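Local coordinates for putative aminomethyltransferase (Leptospirillum rubarum, PDB 3TTG), which is a putative aminomethyltransferase that probably binds a folate, as relatives of the glycine cleavage T-protein do, though its own substrate is not established, at residues L172-S177 / Q187-I192; K73-S78 / S160-L165; F36-P41 / I138-P143; R45-V50 / A101-A106; R30-K35 / G212-D217. All coordinates share one frame; numbering follows the deposited sequence.

Contact 1: L172-S177 / Q187-I192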
# COMPACT_ATOMS: atom_id res chain seq x y z
N LEU A 172 1.32 9.38 -9.70
CA LEU A 172 0.53 8.17 -9.49
C LEU A 172 -0.67 8.56 -8.64
O LEU A 172 -0.47 8.99 -7.48
CB LEU A 172 1.30 7.08 -8.74
CG LEU A 172 2.48 6.34 -9.43
CD1 LEU A 172 3.54 7.31 -9.93
CD2 LEU A 172 3.14 5.38 -8.45
N ILE A 173 -1.89 8.34 -9.13
CA ILE A 173 -3.08 8.52 -8.31
C ILE A 173 -3.59 7.14 -8.08
O ILE A 173 -3.97 6.47 -9.04
CB ILE A 173 -4.17 9.45 -8.83
CG1 ILE A 173 -3.64 10.79 -9.35
CG2 ILE A 173 -5.24 9.64 -7.77
CD1 ILE A 173 -2.96 11.57 -8.44
N HIS A 174 -3.58 6.69 -6.85
CA HIS A 174 -4.00 5.33 -6.55
C HIS A 174 -5.48 5.12 -6.86
O HIS A 174 -6.30 6.05 -6.77
CB HIS A 174 -3.80 5.01 -5.04
CG HIS A 174 -2.40 4.97 -4.52
ND1 HIS A 174 -2.10 4.28 -3.36
CD2 HIS A 174 -1.28 5.60 -4.95
CE1 HIS A 174 -0.81 4.53 -3.12
NE2 HIS A 174 -0.28 5.29 -4.05
N PRO A 175 -5.90 3.87 -7.04
CA PRO A 175 -7.35 3.59 -7.02
C PRO A 175 -7.91 3.96 -5.66
O PRO A 175 -7.20 3.85 -4.64
CB PRO A 175 -7.45 2.08 -7.26
CG PRO A 175 -6.12 1.56 -7.14
CD PRO A 175 -5.11 2.63 -7.17
N THR A 176 -9.15 4.45 -5.61
CA THR A 176 -9.74 4.85 -4.32
C THR A 176 -10.13 3.58 -3.50
O THR A 176 -10.12 3.68 -2.30
CB THR A 176 -10.88 5.80 -4.53
OG1 THR A 176 -11.81 5.16 -5.41
CG2 THR A 176 -10.39 7.13 -5.12
N SER A 177 -10.31 2.40 -4.14
CA SER A 177 -10.63 1.14 -3.44
C SER A 177 -9.39 0.32 -3.21
O SER A 177 -8.53 0.20 -4.10
CB SER A 177 -11.67 0.31 -4.19
OG SER A 177 -12.88 1.05 -4.09
N GLN A 187 -5.15 9.16 -2.64
CA GLN A 187 -3.67 9.06 -2.41
C GLN A 187 -2.93 9.34 -3.68
O GLN A 187 -3.24 8.71 -4.69
CB GLN A 187 -3.23 7.71 -1.91
CG GLN A 187 -3.82 7.27 -0.61
CD GLN A 187 -3.39 5.87 -0.30
OE1 GLN A 187 -4.06 4.88 -0.68
NE2 GLN A 187 -2.30 5.74 0.42
N ALA A 188 -2.05 10.33 -3.68
CA ALA A 188 -1.25 10.62 -4.84
C ALA A 188 0.22 10.63 -4.48
O ALA A 188 0.61 11.14 -3.42
CB ALA A 188 -1.63 11.95 -5.44
N ASP A 189 1.04 10.02 -5.34
CA ASP A 189 2.49 9.99 -5.19
C ASP A 189 3.13 10.75 -6.33
O ASP A 189 2.99 10.38 -7.50
CB ASP A 189 3.03 8.60 -5.17
CG ASP A 189 2.33 7.69 -4.17
OD1 ASP A 189 1.94 8.18 -3.06
OD2 ASP A 189 2.09 6.53 -4.52
N LEU A 190 3.86 11.76 -5.98
CA LEU A 190 4.52 12.61 -6.95
C LEU A 190 6.00 12.28 -7.00
O LEU A 190 6.65 12.40 -5.98
CB LEU A 190 4.34 14.09 -6.56
CG LEU A 190 2.97 14.73 -6.62
CD1 LEU A 190 1.98 14.07 -5.67
CD2 LEU A 190 3.05 16.20 -6.22
N PHE A 191 6.54 11.90 -8.17
CA PHE A 191 7.98 11.65 -8.36
C PHE A 191 8.53 12.81 -9.12
O PHE A 191 8.31 12.92 -10.33
CB PHE A 191 8.17 10.33 -9.09
CG PHE A 191 7.84 9.17 -8.19
CD1 PHE A 191 8.83 8.50 -7.49
CD2 PHE A 191 6.55 8.70 -8.10
CE1 PHE A 191 8.51 7.42 -6.67
CE2 PHE A 191 6.23 7.67 -7.22
CZ PHE A 191 7.23 7.00 -6.56
N ILE A 192 9.16 13.75 -8.38
CA ILE A 192 9.62 15.04 -8.89
C ILE A 192 11.09 14.98 -9.27
O ILE A 192 11.89 14.53 -8.45
CB ILE A 192 9.37 16.10 -7.78
CG1 ILE A 192 7.86 16.09 -7.37
CG2 ILE A 192 9.81 17.48 -8.24
CD1 ILE A 192 6.84 16.39 -8.56
O HOH W 1 -6.53 7.67 -4.65
O HOH W 2 -3.39 2.33 -1.75
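His174 reaches Asp189 through NE2, which donates to OD2 at 2.7 Å. This His-carboxylate hydrogen bond lies where strand 170-173 pairs antiparallel with strand 187-193 in the mixed sheet of the folate-binding domain. OD2 lies at the imidazole edge, in the ring plane, and is met on its syn side; NE2 stands 32° out of the carboxylate plane, and ring and carboxylate are turned 77° apart. At another edge of the ring, water 2 sits in plane 2.8 Å from ND1 of His174 and donates to Gln187 OE1. With both nitrogens engaged, the ring has little freedom to turn. A leucine in place of His174 would probably leave the buried Asp189 OD2 without its donor and water 2 without its link to the ring.

The backbones pair alongside. Leu172 and Asp189 make a hydrogen-bonded pair, the bond from Asp189 N to Leu172 O measuring 2.8 Å, and His174 N donates to Gln187 O. With CG beside the backbone N (chi1 -66°) the imidazole lies against Gln187, whose CB covers one ring face, 3.9 Å from the centroid, as a CH-pi contact; Trp92 also meets the ring.

Packing takes over farther out. Leu172 points to the same sheet face as Asp189, and its CD1 lies 3.8 Å from CD2 of Phe191. The face carrying Ile173 and Ala188 is covered by Leu149 of helix 145-152, and here the fit is tight: Ile173 CD1 sits just 3.3 Å from Ala188 CB.

Contact 2: K73-S78 / S160-L165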
# COMPACT_ATOMS: atom_id res chain seq x y z
N LYS A 73 -2.92 5.76 -19.79
CA LYS A 73 -2.64 6.63 -18.62
C LYS A 73 -3.23 6.00 -17.32
O LYS A 73 -3.53 6.70 -16.37
CB LYS A 73 -3.21 8.04 -18.86
CG LYS A 73 -2.55 8.79 -20.02
CD LYS A 73 -3.31 10.10 -20.33
CE LYS A 73 -2.80 10.80 -21.57
NZ LYS A 73 -3.67 11.96 -21.94
N SER A 74 -3.32 4.68 -17.27
CA SER A 74 -3.86 4.00 -16.12
C SER A 74 -2.75 3.52 -15.21
O SER A 74 -1.60 3.24 -15.63
CB SER A 74 -4.75 2.83 -16.55
OG SER A 74 -5.81 2.64 -15.62
N LEU A 75 -3.13 3.35 -13.95
CA LEU A 75 -2.27 2.77 -12.96
C LEU A 75 -2.89 1.45 -12.50
O LEU A 75 -4.09 1.41 -12.29
CB LEU A 75 -2.14 3.71 -11.79
CG LEU A 75 -1.07 3.39 -10.77
CD1 LEU A 75 0.25 3.76 -11.29
CD2 LEU A 75 -1.33 4.17 -9.51
N SER A 76 -2.09 0.45 -12.26
CA SER A 76 -2.61 -0.80 -11.69
C SER A 76 -1.71 -1.25 -10.54
O SER A 76 -0.59 -0.76 -10.41
CB SER A 76 -2.69 -1.87 -12.77
OG SER A 76 -1.35 -2.22 -13.03
N TYR A 77 -2.30 -1.97 -9.60
CA TYR A 77 -1.61 -2.56 -8.50
C TYR A 77 -1.32 -4.01 -8.87
O TYR A 77 -2.16 -4.67 -9.50
CB TYR A 77 -2.48 -2.52 -7.28
CG TYR A 77 -1.79 -2.92 -6.02
CD1 TYR A 77 -0.78 -2.14 -5.49
CD2 TYR A 77 -2.23 -4.00 -5.28
CE1 TYR A 77 -0.20 -2.44 -4.27
CE2 TYR A 77 -1.66 -4.32 -4.06
CZ TYR A 77 -0.63 -3.56 -3.57
OH TYR A 77 -0.09 -3.88 -2.35
N SER A 78 -0.18 -4.48 -8.49
CA SER A 78 0.17 -5.90 -8.69
C SER A 78 1.00 -6.43 -7.58
O SER A 78 1.77 -5.69 -6.96
CB SER A 78 0.98 -6.07 -9.98
OG SER A 78 1.11 -7.44 -10.34
N SER A 160 -6.76 5.96 -10.00
CA SER A 160 -6.14 4.91 -10.83
C SER A 160 -5.47 5.51 -12.08
O SER A 160 -5.68 5.01 -13.18
CB SER A 160 -7.17 3.86 -11.26
OG SER A 160 -7.89 3.34 -10.17
N SER A 161 -4.65 6.56 -11.92
CA SER A 161 -4.02 7.17 -13.09
C SER A 161 -2.55 7.29 -12.91
O SER A 161 -2.03 7.35 -11.79
CB SER A 161 -4.62 8.54 -13.43
OG SER A 161 -4.38 9.48 -12.41
N PHE A 162 -1.87 7.32 -14.05
CA PHE A 162 -0.41 7.42 -14.16
C PHE A 162 -0.12 8.46 -15.20
O PHE A 162 -0.47 8.25 -16.37
CB PHE A 162 0.23 6.09 -14.59
CG PHE A 162 1.74 6.17 -14.65
CD1 PHE A 162 2.47 6.49 -13.52
CD2 PHE A 162 2.42 6.07 -15.86
CE1 PHE A 162 3.83 6.64 -13.58
CE2 PHE A 162 3.80 6.20 -15.91
CZ PHE A 162 4.50 6.46 -14.76
N ARG A 163 0.48 9.57 -14.80
CA ARG A 163 0.73 10.68 -15.72
C ARG A 163 2.18 11.11 -15.71
O ARG A 163 2.78 11.15 -14.63
CB ARG A 163 -0.11 11.90 -15.33
CG ARG A 163 -1.52 11.68 -14.73
CD ARG A 163 -2.67 11.87 -15.71
NE ARG A 163 -2.69 13.23 -16.25
CZ ARG A 163 -3.54 13.68 -17.18
NH1 ARG A 163 -3.46 14.93 -17.61
NH2 ARG A 163 -4.48 12.88 -17.68
N MSE A 164 2.74 11.50 -16.88
CA MSE A 164 4.06 12.12 -16.91
C MSE A 164 3.83 13.61 -16.85
O MSE A 164 2.89 14.11 -17.45
CB MSE A 164 4.88 11.72 -18.14
CG MSE A 164 6.36 12.09 -18.00
SE MSE A 164 7.42 11.51 -19.49
CE MSE A 164 9.09 12.33 -18.93
N LEU A 165 4.57 14.30 -15.99
CA LEU A 165 4.46 15.75 -15.83
C LEU A 165 5.23 16.42 -17.01
O LEU A 165 6.21 15.85 -17.52
CB LEU A 165 5.00 16.19 -14.46
CG LEU A 165 4.25 15.67 -13.26
CD1 LEU A 165 5.01 15.91 -11.97
CD2 LEU A 165 2.86 16.28 -13.20
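Leu75 and Phe162 cross at about a right angle, Leu75 CD1 resting 4.0 Å from Phe162 CB. It is the root of the phenylalanine that touches: with CG anti to the backbone N, chi1 -177°, the ring leads off toward Tyr170 and Phe103, while CB packs 3.5 Å from Ser74 O. Leu75 CB in turn lies over the Ser161 carbonyl.

At the solvent side, Lys73 and Arg163 cross obliquely. The lysine is extended, and its CD comes within 4.0 Å of Arg163 NH2; the arginine bends at chi2 and chi3 to get there. The two charged ends stay 4.4 Å apart, from Lys73 NZ to Arg163 NH2, which is likely to be mildly unfavourable, but Arg163 also has Phe157 as a cation-pi partner.

Backbone bonds join the two segments. Phe162 N donates to Lys73 O at 2.9 Å, and Leu75 N to Ser160 O at 3.1 Å, in both cases with the donor well above the carbonyl plane. Ser74 OG adds a weak bond to Ser160 O, whereas Ser161 OG turns back to Ser158 O.

Ser160 and Ser161 both face Ile173 in a G1 beta bulge, and Ser74 makes a single bridge with Ser161. That bridge ties the margins of two sheets: strand 75-81 borders 87-96 in the antiparallel one, and strand 161-164 borders 170-173 in the mixed one, with Phe162 reaching across to strand 99-103.

Contact 3: F36-P41 / I138-P143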
# COMPACT_ATOMS: atom_id res chain seq x y z
N PHE A 36 -6.30 17.75 3.52
CA PHE A 36 -5.26 16.96 2.89
C PHE A 36 -4.03 16.97 3.76
O PHE A 36 -3.86 17.86 4.59
CB PHE A 36 -4.91 17.42 1.44
CG PHE A 36 -4.17 18.74 1.36
CD1 PHE A 36 -2.78 18.79 1.38
CD2 PHE A 36 -4.87 19.93 1.31
CE1 PHE A 36 -2.12 20.01 1.35
CE2 PHE A 36 -4.20 21.15 1.29
CZ PHE A 36 -2.83 21.17 1.28
N GLY A 37 -3.23 15.94 3.56
CA GLY A 37 -1.98 15.75 4.26
C GLY A 37 -0.89 15.63 3.23
O GLY A 37 -1.09 15.03 2.17
N LEU A 38 0.26 16.14 3.58
CA LEU A 38 1.48 16.12 2.77
C LEU A 38 2.56 15.37 3.53
O LEU A 38 2.73 15.60 4.74
CB LEU A 38 1.85 17.60 2.55
CG LEU A 38 3.12 17.94 1.87
CD1 LEU A 38 3.18 17.35 0.49
CD2 LEU A 38 3.26 19.41 1.79
N PHE A 39 3.27 14.44 2.85
CA PHE A 39 4.31 13.62 3.46
C PHE A 39 5.52 13.49 2.56
O PHE A 39 5.37 13.13 1.38
CB PHE A 39 3.75 12.23 3.81
CG PHE A 39 4.77 11.29 4.41
CD1 PHE A 39 5.35 11.58 5.65
CD2 PHE A 39 5.13 10.12 3.77
CE1 PHE A 39 6.28 10.71 6.21
CE2 PHE A 39 6.06 9.25 4.34
CZ PHE A 39 6.65 9.56 5.54
N TYR A 40 6.74 13.65 3.12
CA TYR A 40 7.99 13.50 2.39
C TYR A 40 8.69 12.24 2.86
O TYR A 40 9.34 12.26 3.89
CB TYR A 40 8.89 14.71 2.56
CG TYR A 40 8.32 15.95 1.93
CD1 TYR A 40 8.64 16.29 0.62
CD2 TYR A 40 7.51 16.81 2.64
CE1 TYR A 40 8.15 17.47 0.04
CE2 TYR A 40 7.02 17.98 2.08
CZ TYR A 40 7.32 18.30 0.78
OH TYR A 40 6.78 19.43 0.22
N PRO A 41 8.54 11.10 2.19
CA PRO A 41 9.20 9.87 2.70
C PRO A 41 10.71 9.96 2.70
O PRO A 41 11.29 10.56 1.80
CB PRO A 41 8.71 8.77 1.73
CG PRO A 41 8.28 9.47 0.56
CD PRO A 41 7.83 10.83 0.92
N ILE A 138 7.04 12.82 -3.15
CA ILE A 138 6.20 13.64 -2.25
C ILE A 138 4.88 12.97 -2.28
O ILE A 138 4.37 12.72 -3.38
CB ILE A 138 6.07 15.13 -2.65
CG1 ILE A 138 7.41 15.79 -2.94
CG2 ILE A 138 5.24 15.90 -1.61
CD1 ILE A 138 7.34 17.26 -3.47
N ARG A 139 4.27 12.73 -1.12
CA ARG A 139 2.96 12.10 -1.09
C ARG A 139 1.88 13.02 -0.60
O ARG A 139 2.07 13.79 0.37
CB ARG A 139 2.97 10.87 -0.22
CG ARG A 139 3.88 9.84 -0.78
CD ARG A 139 3.80 8.55 -0.08
NE ARG A 139 4.89 7.67 -0.52
CZ ARG A 139 5.46 6.70 0.20
NH1 ARG A 139 4.97 6.38 1.38
NH2 ARG A 139 6.51 6.03 -0.27
N LEU A 140 0.68 12.86 -1.22
CA LEU A 140 -0.50 13.61 -0.85
C LEU A 140 -1.58 12.64 -0.44
O LEU A 140 -1.72 11.61 -1.10
CB LEU A 140 -1.01 14.46 -2.03
CG LEU A 140 -0.20 15.70 -2.42
CD1 LEU A 140 -0.74 16.25 -3.77
CD2 LEU A 140 -0.25 16.75 -1.35
N VAL A 141 -2.34 12.94 0.65
CA VAL A 141 -3.48 12.11 1.04
C VAL A 141 -4.67 13.00 1.37
O VAL A 141 -4.48 14.11 1.82
CB VAL A 141 -3.17 11.16 2.23
CG1 VAL A 141 -2.05 10.17 1.91
CG2 VAL A 141 -2.83 11.94 3.51
N GLY A 142 -5.89 12.47 1.21
CA GLY A 142 -7.09 13.18 1.63
C GLY A 142 -7.94 13.77 0.55
O GLY A 142 -7.55 13.80 -0.62
N PRO A 143 -9.15 14.23 0.97
CA PRO A 143 -10.18 14.64 -0.00
C PRO A 143 -9.83 15.77 -0.95
O PRO A 143 -10.42 15.83 -2.03
CB PRO A 143 -11.38 15.03 0.88
CG PRO A 143 -10.89 15.11 2.25
CD PRO A 143 -9.69 14.22 2.34
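Arg139 and Phe39 face each other as a hydrogen-bonded pair where strands 37-39 and 135-141 run antiparallel in the mixed sheet of the folate-binding domain. From the root outward, Arg139 CB lies 3.7 Å from Phe39 O, and CG packs beside Asp189 OD1 of the next strand. The chain then runs extended to NE, which is held by a salt bridge to Glu137. CZ and the guanidinium pack against Pro41, whose CG sits over one face 4.0 Å from CZ. Of the two ends, NH1 comes in near the plane of the Phe39 ring, 4.3 Å from CE2, and is hydrogen-bonded to Tyr221, while NH2 lies against Pro41 CB. Several partners therefore fix the rotation of this flat group.

Four backbone bonds run between the strands; Gly37 N to Val141 O, at 2.8 Å, belongs to the Gly37-Val141 pair. On the face carrying Leu38 and Leu140, helix 145-152 covers Leu140. Ile138 runs alongside Tyr40, its CG2 over the face of the ring. The same methyl is tightly packed against a second neighbour: Leu38 CD1 stands 3.3 Å from Ile138 CG2.

Contact 4: R45-V50 / A101-A106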
# COMPACT_ATOMS: atom_id res chain seq x y z
N ARG A 45 9.54 4.89 -2.86
CA ARG A 45 9.52 3.72 -3.70
C ARG A 45 10.57 3.91 -4.83
O ARG A 45 10.70 4.99 -5.46
CB ARG A 45 8.17 3.49 -4.32
CG ARG A 45 7.12 2.95 -3.37
CD ARG A 45 5.87 2.47 -4.08
NE ARG A 45 4.97 1.81 -3.14
CZ ARG A 45 4.66 0.51 -3.06
NH1 ARG A 45 5.13 -0.36 -3.95
NH2 ARG A 45 3.82 0.08 -2.13
N PRO A 46 11.31 2.86 -5.18
CA PRO A 46 12.16 2.93 -6.39
C PRO A 46 11.34 3.13 -7.66
O PRO A 46 10.15 2.86 -7.70
CB PRO A 46 12.86 1.53 -6.43
CG PRO A 46 12.68 0.98 -5.06
CD PRO A 46 11.36 1.53 -4.54
N SER A 47 11.99 3.64 -8.70
CA SER A 47 11.44 3.95 -10.04
C SER A 47 12.09 3.06 -11.03
O SER A 47 13.19 3.37 -11.46
CB SER A 47 11.74 5.42 -10.38
OG SER A 47 10.85 6.27 -9.71
N ILE A 48 11.46 1.94 -11.37
CA ILE A 48 12.07 0.94 -12.25
C ILE A 48 11.40 0.94 -13.57
O ILE A 48 10.18 0.81 -13.64
CB ILE A 48 11.99 -0.47 -11.63
CG1 ILE A 48 12.51 -0.54 -10.19
CG2 ILE A 48 12.69 -1.51 -12.52
CD1 ILE A 48 14.03 -0.05 -10.02
N PHE A 49 12.17 1.05 -14.64
CA PHE A 49 11.56 1.05 -15.98
C PHE A 49 11.93 -0.19 -16.75
O PHE A 49 13.06 -0.69 -16.63
CB PHE A 49 11.94 2.31 -16.75
CG PHE A 49 11.26 3.53 -16.13
CD1 PHE A 49 10.02 3.95 -16.59
CD2 PHE A 49 11.73 4.08 -14.96
CE1 PHE A 49 9.38 5.04 -16.00
CE2 PHE A 49 11.08 5.17 -14.36
CZ PHE A 49 9.90 5.62 -14.86
N VAL A 50 10.98 -0.70 -17.54
CA VAL A 50 11.19 -1.86 -18.38
C VAL A 50 10.86 -1.48 -19.84
O VAL A 50 9.74 -1.07 -20.16
CB VAL A 50 10.40 -3.10 -17.94
CG1 VAL A 50 10.82 -4.32 -18.77
CG2 VAL A 50 10.61 -3.36 -16.45
N ALA A 101 6.51 1.36 -16.29
CA ALA A 101 7.08 1.91 -15.04
C ALA A 101 6.61 1.08 -13.86
O ALA A 101 5.43 0.83 -13.76
CB ALA A 101 6.66 3.36 -14.86
N LEU A 102 7.51 0.64 -12.99
CA LEU A 102 7.20 -0.16 -11.84
C LEU A 102 7.72 0.52 -10.64
O LEU A 102 8.91 0.91 -10.59
CB LEU A 102 7.82 -1.61 -11.94
CG LEU A 102 7.42 -2.43 -13.14
CD1 LEU A 102 8.29 -3.69 -13.26
CD2 LEU A 102 5.94 -2.79 -13.10
N PHE A 103 6.88 0.58 -9.62
CA PHE A 103 7.25 1.20 -8.33
C PHE A 103 7.10 0.17 -7.21
O PHE A 103 6.03 0.04 -6.60
CB PHE A 103 6.44 2.44 -8.06
CG PHE A 103 6.58 3.43 -9.19
CD1 PHE A 103 7.46 4.49 -9.09
CD2 PHE A 103 5.76 3.35 -10.31
CE1 PHE A 103 7.61 5.39 -10.14
CE2 PHE A 103 5.85 4.30 -11.33
CZ PHE A 103 6.83 5.27 -11.27
N PRO A 104 8.18 -0.61 -6.96
CA PRO A 104 8.15 -1.60 -5.88
C PRO A 104 8.30 -0.93 -4.50
O PRO A 104 8.34 0.29 -4.43
CB PRO A 104 9.33 -2.49 -6.23
CG PRO A 104 10.33 -1.51 -6.73
CD PRO A 104 9.51 -0.60 -7.60
N PRO A 105 8.27 -1.69 -3.41
CA PRO A 105 8.33 -1.05 -2.09
C PRO A 105 9.65 -0.35 -1.79
O PRO A 105 10.70 -0.78 -2.24
CB PRO A 105 8.17 -2.25 -1.12
CG PRO A 105 7.53 -3.34 -1.93
CD PRO A 105 8.07 -3.17 -3.29
N ALA A 106 9.59 0.67 -0.93
CA ALA A 106 10.79 1.35 -0.45
C ALA A 106 11.82 0.36 0.05
O ALA A 106 11.48 -0.60 0.73
CB ALA A 106 10.41 2.35 0.69
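Pro46 and Pro104 make the dense part of this contact, their rings meeting at a slant with Pro46 CG 3.8 Å from Pro104 CG. Pro46 CD also sits 3.3 Å from Pro105 O. The Pro46 carbonyl oxygen is buried with no hydrogen-bond partner in the model; what it meets is Phe103, whose CA lies 3.4 Å away in a CA-H...O contact. Ser47 OG approaches the same phenylalanine, obliquely to its ring.

Beyond the prolines the chains settle into neighbouring antiparallel strands, 48-51 and 99-103, of the five-stranded sheet in the folate-binding domain. Ile48 and Leu102 form a hydrogen-bonded pair, Leu102 N reaching Ile48 O at 2.8 Å. On the face shared by Phe49 and Ala101, Phe49 CE1 is 3.4 Å from Ala101 CB. Helices 55-60 and 109-118 cover the face with Ile48 and Leu102.

The loose side is at Ala106, which is exposed, its N no nearer than 4.1 Å to Arg45 CA. Arg45, though partly exposed, still packs closely: it runs extended from CG to NE, with CG 3.1 Å from Pro104 O and Pro105 CA over one guanidinium face. Its NH1 donates to Phe103 O at 2.8 Å, the oxygen 20° out of the guanidinium plane, and also makes a salt bridge to Asp90. Replacing Arg45 by alanine is likely to leave Phe103 O without this donor and Asp90 without this counter-charge, and to uncover Pro104 O.

Contact 5: R30-K35 / G212-D217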
# COMPACT_ATOMS: atom_id res chain seq x y z
N ARG A 30 -6.51 14.27 11.73
CA ARG A 30 -7.85 14.85 11.56
C ARG A 30 -7.90 15.84 10.40
O ARG A 30 -8.84 15.81 9.59
CB ARG A 30 -8.29 15.57 12.85
CG ARG A 30 -8.51 14.64 14.03
CD ARG A 30 -8.78 15.47 15.29
NE ARG A 30 -8.88 14.68 16.52
CZ ARG A 30 -9.97 14.05 16.96
NH1 ARG A 30 -11.06 13.99 16.20
NH2 ARG A 30 -9.97 13.43 18.13
N ILE A 31 -6.85 16.67 10.26
CA ILE A 31 -6.77 17.65 9.18
C ILE A 31 -6.58 16.90 7.86
O ILE A 31 -7.18 17.28 6.85
CB ILE A 31 -5.63 18.66 9.45
CG1 ILE A 31 -5.86 19.42 10.78
CG2 ILE A 31 -5.45 19.64 8.28
CD1 ILE A 31 -4.53 20.13 11.29
N ALA A 32 -5.75 15.86 7.84
CA ALA A 32 -5.56 15.13 6.59
C ALA A 32 -6.85 14.44 6.13
O ALA A 32 -7.12 14.41 4.93
CB ALA A 32 -4.44 14.12 6.71
N HIS A 33 -7.68 13.92 7.08
CA HIS A 33 -8.95 13.28 6.74
C HIS A 33 -9.99 14.27 6.22
O HIS A 33 -10.82 13.89 5.42
CB HIS A 33 -9.53 12.53 7.98
CG HIS A 33 -8.80 11.30 8.35
ND1 HIS A 33 -8.87 10.17 7.58
CD2 HIS A 33 -8.03 11.05 9.42
CE1 HIS A 33 -8.16 9.25 8.22
NE2 HIS A 33 -7.60 9.76 9.31
N LYS A 34 -9.94 15.52 6.66
CA LYS A 34 -10.91 16.55 6.28
C LYS A 34 -10.44 17.38 5.07
O LYS A 34 -11.26 17.81 4.28
CB LYS A 34 -11.18 17.47 7.49
CG LYS A 34 -12.48 18.26 7.41
CD LYS A 34 -12.48 19.51 8.32
CE LYS A 34 -12.33 20.82 7.57
NZ LYS A 34 -12.14 21.98 8.50
N LYS A 35 -9.15 17.69 4.99
CA LYS A 35 -8.58 18.50 3.90
C LYS A 35 -7.55 17.68 3.13
O LYS A 35 -7.88 17.00 2.14
CB LYS A 35 -8.00 19.81 4.47
CG LYS A 35 -9.10 20.67 5.14
CD LYS A 35 -8.82 22.16 5.14
CE LYS A 35 -9.51 22.87 6.27
NZ LYS A 35 -9.17 24.32 6.33
N GLY A 212 -4.95 25.33 4.42
CA GLY A 212 -5.16 24.57 5.65
C GLY A 212 -4.98 23.07 5.65
O GLY A 212 -5.60 22.37 6.46
N GLY A 213 -4.07 22.57 4.83
CA GLY A 213 -3.70 21.16 4.87
C GLY A 213 -2.69 20.98 5.99
O GLY A 213 -2.41 21.93 6.71
N VAL A 214 -2.08 19.80 6.10
CA VAL A 214 -1.10 19.56 7.16
C VAL A 214 0.11 18.82 6.63
O VAL A 214 -0.00 17.89 5.84
CB VAL A 214 -1.78 18.78 8.34
CG1 VAL A 214 -2.34 17.43 7.92
CG2 VAL A 214 -0.87 18.67 9.58
N LEU A 215 1.27 19.19 7.15
CA LEU A 215 2.52 18.50 6.87
C LEU A 215 2.61 17.37 7.89
O LEU A 215 2.72 17.60 9.10
CB LEU A 215 3.70 19.47 6.95
CG LEU A 215 5.07 18.92 6.59
CD1 LEU A 215 5.10 18.35 5.18
CD2 LEU A 215 6.14 20.01 6.71
N LEU A 216 2.52 16.16 7.42
CA LEU A 216 2.57 14.96 8.27
C LEU A 216 4.02 14.52 8.50
O LEU A 216 4.84 14.57 7.58
CB LEU A 216 1.78 13.84 7.60
CG LEU A 216 0.25 14.04 7.40
CD1 LEU A 216 -0.33 12.94 6.50
CD2 LEU A 216 -0.49 14.03 8.72
N ASP A 217 4.33 14.10 9.69
CA ASP A 217 5.61 13.46 9.99
C ASP A 217 5.37 11.93 9.77
O ASP A 217 4.23 11.51 9.52
CB ASP A 217 6.11 13.86 11.43
CG ASP A 217 5.35 13.30 12.61
OD1 ASP A 217 4.33 12.57 12.39
OD2 ASP A 217 5.67 13.69 13.74
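Ile31 lays its CG2 methyl against Val214, 3.8 Å from CB, and the same methyl comes within 3.3 Å of Gly212 O. Here the last turn of helix 29-34 packs on the start of strand 214-215, the outermost strand at one side of the mixed sheet in the folate-binding domain. No hydrogen bond crosses; the contact is mostly carbon against carbon and against one carbonyl.

Val214 CG1 takes the crowded position between its backbone N and carbonyl carbon, chi1 60°, and this sets it beside the helix, 3.8 Å from Ala32 N. The two branched side chains, Ile31 and Val214, pass each other at an angle.

The helix ends with Lys35 N donating to Ile31 O at 2.7 Å, and from there Lys35 leaves the helical path. Its side chain, extended beyond CG, runs along the Gly212 carbonyl, with Lys35 CD 3.5 Å from Gly212 O. Gly212 follows helix 197-211 with a positive phi, 62°, and has no CB to meet the lysine amine.

Val214 is also hydrogen-bonded through its backbone to Phe36, just before strand 37-39, and to Leu38 within it, in keeping with the parallel pairing of strands 214-215 and 37-39. On the inner side Ala32, buried, closes the contact with its methyl: Ala32 CB lies 4.3 Å from Leu216 CD1.

Overall arrangement
Contacts 5, 3, 1 and 2 follow one another across the mixed sheet. Contact 5 adjoins contact 3 through Leu38, whose O lies 2.7 Å from Leu216 N; contact 3 adjoins contact 1 through Ala188 O and Leu140 N at 2.8 Å; contact 1 adjoins contact 2 through Ile173 N and Ser161 O, also 2.8 Å apart. The ends of this row, contacts 2 and 5, have centres about 24 Å apart. Contact 4 belongs to the antiparallel sheet, which contact 2 also reaches, and packs on the row: Phe103 meets Phe191 and Leu172 of contact 1 and Phe162 of contact 2. All five lie within the folate-binding domain.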